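Local coordinates for protein putative glycosyltransferase (GalT1) (Streptococcus parasanguinis, PDB 4PHR) that binds UDP and, as the N-terminal GT-D-fold domain of a longer protein, probably acts as a glycosyltransferase, at residues 160-165 against 228-233. Sequence-based numbering, arbitrary orientation.
Sequences VGNDLF and HIDSEY. With UDP (uridine-5'-diphosphate), chain B.
A mixed polar and apolar loop-on-helix contact sets 160-165, in the connection between strands 147-153 and 170-176, against the first turn of helix 229-238. L164, its CG anti to the backbone N (chi1 -176°), lays CD1 over one face of the Y233 ring, a CH-pi contact 3.9 Å from L164 CD1 to the ring centroid, while its CD2 reaches I229 CG2. At the ring edge the Y233 OH donates a very short bond, 2.5 Å, to the syn lone pair of D163 OD1; K140 also bonds that hydroxyl, and its charge may strengthen the pairing. N162 makes an Asx turn: OD1 takes the L164 N-H on an in-plane lone pair, L164 N to N162 OD1 2.9 Å, which fixes the amide. N162 ND2 donates to D230 OD1 at 3.0 Å, meeting it from above the carboxylate plane, and also bonds E234. D230 OD1 further accepts from G159 N, and D230 OD2 forms a salt bridge with K249. The contact lies on the same first turn whose N-cap, H228, gives its backbone N-H and ND1 to two oxygens of the UDP beta-phosphate. Helix 132-140 packs on I229 and D163, and the F165 side chain packs on strands 170-176 and 200-204.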
loop_
_atom_site.group_PDB
_atom_site.type_symbol
_atom_site.label_atom_id
_atom_site.label_comp_id
_atom_site.label_asym_id
_atom_site.label_seq_id
_atom_site.Cartn_x
_atom_site.Cartn_y
_atom_site.Cartn_z
ATOM N N VAL A 160 4.198 11.535 10.359
ATOM C CA VAL A 160 5.037 12.574 10.940
ATOM C C VAL A 160 4.433 13.945 10.659
ATOM O O VAL A 160 4.179 14.305 9.511
ATOM C CB VAL A 160 6.487 12.497 10.430
ATOM C CG1 VAL A 160 7.307 13.650 11.000
ATOM C CG2 VAL A 160 7.098 11.156 10.813
ATOM N N GLY A 161 4.189 14.700 11.720
ATOM C CA GLY A 161 3.553 15.997 11.592
ATOM C C GLY A 161 2.040 15.960 11.461
ATOM O O GLY A 161 1.423 16.980 11.183
ATOM N N ASN A 162 1.439 14.788 11.644
ATOM C CA ASN A 162 -0.016 14.678 11.666
ATOM C C ASN A 162 -0.443 13.686 12.748
ATOM O O ASN A 162 0.410 13.078 13.400
ATOM C CB ASN A 162 -0.589 14.321 10.276
ATOM C CG ASN A 162 -0.143 12.958 9.780
ATOM O OD1 ASN A 162 -0.386 11.946 10.428
ATOM N ND2 ASN A 162 0.467 12.923 8.598
ATOM N N ASP A 163 -1.747 13.504 12.936
ATOM C CA ASP A 163 -2.245 12.658 14.025
ATOM C C ASP A 163 -2.675 11.256 13.587
ATOM O O ASP A 163 -3.392 10.565 14.307
ATOM C CB ASP A 163 -3.377 13.358 14.796
ATOM C CG ASP A 163 -4.626 13.566 13.958
ATOM O OD1 ASP A 163 -4.651 13.121 12.793
ATOM O OD2 ASP A 163 -5.598 14.157 14.473
ATOM N N LEU A 164 -2.219 10.819 12.418
ATOM C CA LEU A 164 -2.648 9.521 11.895
ATOM C C LEU A 164 -2.467 8.364 12.889
ATOM O O LEU A 164 -3.364 7.537 13.062
ATOM C CB LEU A 164 -1.919 9.209 10.590
ATOM C CG LEU A 164 -2.313 7.925 9.856
ATOM C CD1 LEU A 164 -3.800 7.932 9.497
ATOM C CD2 LEU A 164 -1.452 7.784 8.619
ATOM N N PHE A 165 -1.313 8.313 13.546
ATOM C CA PHE A 165 -1.004 7.223 14.469
ATOM C C PHE A 165 -1.038 7.631 15.943
ATOM O O PHE A 165 -0.444 6.956 16.784
ATOM C CB PHE A 165 0.379 6.627 14.149
ATOM C CG PHE A 165 0.500 6.081 12.751
ATOM C CD1 PHE A 165 -0.307 5.048 12.329
ATOM C CD2 PHE A 165 1.427 6.597 11.872
ATOM C CE1 PHE A 165 -0.207 4.547 11.048
ATOM C CE2 PHE A 165 1.546 6.092 10.581
ATOM C CZ PHE A 165 0.728 5.068 10.173
ATOM N N HIS A 228 0.841 4.430 0.363
ATOM C CA HIS A 228 0.776 5.900 0.362
ATOM C C HIS A 228 -0.270 6.500 1.311
ATOM O O HIS A 228 -0.725 7.639 1.113
ATOM C CB HIS A 228 0.556 6.409 -1.068
ATOM C CG HIS A 228 1.817 6.527 -1.867
ATOM N ND1 HIS A 228 1.984 5.923 -3.094
ATOM C CD2 HIS A 228 2.964 7.204 -1.622
ATOM C CE1 HIS A 228 3.178 6.225 -3.574
ATOM N NE2 HIS A 228 3.792 7.005 -2.701
ATOM N N ILE A 229 -0.659 5.752 2.340
ATOM C CA ILE A 229 -1.709 6.226 3.242
ATOM C C ILE A 229 -1.416 7.628 3.800
ATOM O O ILE A 229 -2.324 8.444 3.962
ATOM C CB ILE A 229 -1.989 5.225 4.406
ATOM C CG1 ILE A 229 -3.230 5.658 5.183
ATOM C CG2 ILE A 229 -0.771 5.070 5.314
ATOM C CD1 ILE A 229 -4.477 5.681 4.327
ATOM N N ASP A 230 -0.151 7.935 4.074
ATOM C CA ASP A 230 0.162 9.235 4.655
ATOM C C ASP A 230 -0.181 10.407 3.736
ATOM O O ASP A 230 -0.712 11.423 4.195
ATOM C CB ASP A 230 1.632 9.338 5.064
ATOM C CG ASP A 230 1.955 10.682 5.689
ATOM O OD1 ASP A 230 1.782 10.826 6.924
ATOM O OD2 ASP A 230 2.364 11.601 4.943
ATOM N N SER A 231 0.152 10.283 2.451
ATOM C CA SER A 231 -0.161 11.342 1.493
ATOM C C SER A 231 -1.657 11.570 1.438
ATOM O O SER A 231 -2.121 12.716 1.435
ATOM C CB SER A 231 0.322 10.977 0.085
ATOM O OG SER A 231 1.731 10.910 0.027
ATOM N N GLU A 232 -2.411 10.475 1.369
ATOM C CA GLU A 232 -3.866 10.558 1.282
ATOM C C GLU A 232 -4.445 11.212 2.538
ATOM O O GLU A 232 -5.358 12.046 2.461
ATOM C CB GLU A 232 -4.456 9.169 1.048
ATOM C CG GLU A 232 -4.162 8.632 -0.358
ATOM C CD GLU A 232 -5.283 8.922 -1.347
ATOM O OE1 GLU A 232 -6.266 9.593 -0.968
ATOM O OE2 GLU A 232 -5.186 8.471 -2.510
ATOM N N TYR A 233 -3.901 10.866 3.699
ATOM C CA TYR A 233 -4.382 11.455 4.936
ATOM C C TYR A 233 -4.077 12.952 4.976
ATOM O O TYR A 233 -4.911 13.747 5.394
ATOM C CB TYR A 233 -3.789 10.741 6.155
ATOM C CG TYR A 233 -4.423 11.170 7.455
ATOM C CD1 TYR A 233 -5.770 10.937 7.699
ATOM C CD2 TYR A 233 -3.682 11.826 8.433
ATOM C CE1 TYR A 233 -6.364 11.341 8.891
ATOM C CE2 TYR A 233 -4.267 12.229 9.626
ATOM C CZ TYR A 233 -5.604 11.975 9.848
ATOM O OH TYR A 233 -6.188 12.382 11.033
HETATM N N1 UDP B . 8.913 3.360 -0.972
HETATM C C2 UDP B . 10.135 3.324 -0.348
HETATM N N3 UDP B . 11.174 2.628 -0.918
HETATM C C4 UDP B . 11.001 1.961 -2.107
HETATM C C5 UDP B . 9.760 1.990 -2.742
HETATM C C6 UDP B . 8.775 2.821 -2.219
HETATM O O2 UDP B . 10.318 3.933 0.706
HETATM O O4 UDP B . 11.957 1.326 -2.564
HETATM C "C1'" UDP B . 7.796 4.042 -0.300
HETATM C "C2'" UDP B . 7.341 5.391 -0.791
HETATM O "O2'" UDP B . 8.178 6.411 -0.287
HETATM C "C3'" UDP B . 5.949 5.448 -0.201
HETATM C "C4'" UDP B . 5.493 4.000 -0.268
HETATM O "O4'" UDP B . 6.667 3.213 -0.485
HETATM O "O3'" UDP B . 6.014 5.836 1.154
HETATM C "C5'" UDP B . 4.477 3.772 -1.380
HETATM O "O5'" UDP B . 4.161 2.386 -1.429
HETATM P PA UDP B . 3.143 1.778 -2.517
HETATM O O1A UDP B . 3.721 1.918 -3.867
HETATM O O2A UDP B . 2.844 0.397 -2.069
HETATM O O3A UDP B . 1.876 2.777 -2.366
HETATM P PB UDP B . 0.372 2.766 -2.992
HETATM O O1B UDP B . 0.371 3.822 -4.047
HETATM O O2B UDP B . -0.482 3.133 -1.838
HETATM O O3B UDP B . 0.088 1.409 -3.559
HETATM O O HOH W 1 -8.220 13.593 13.488
#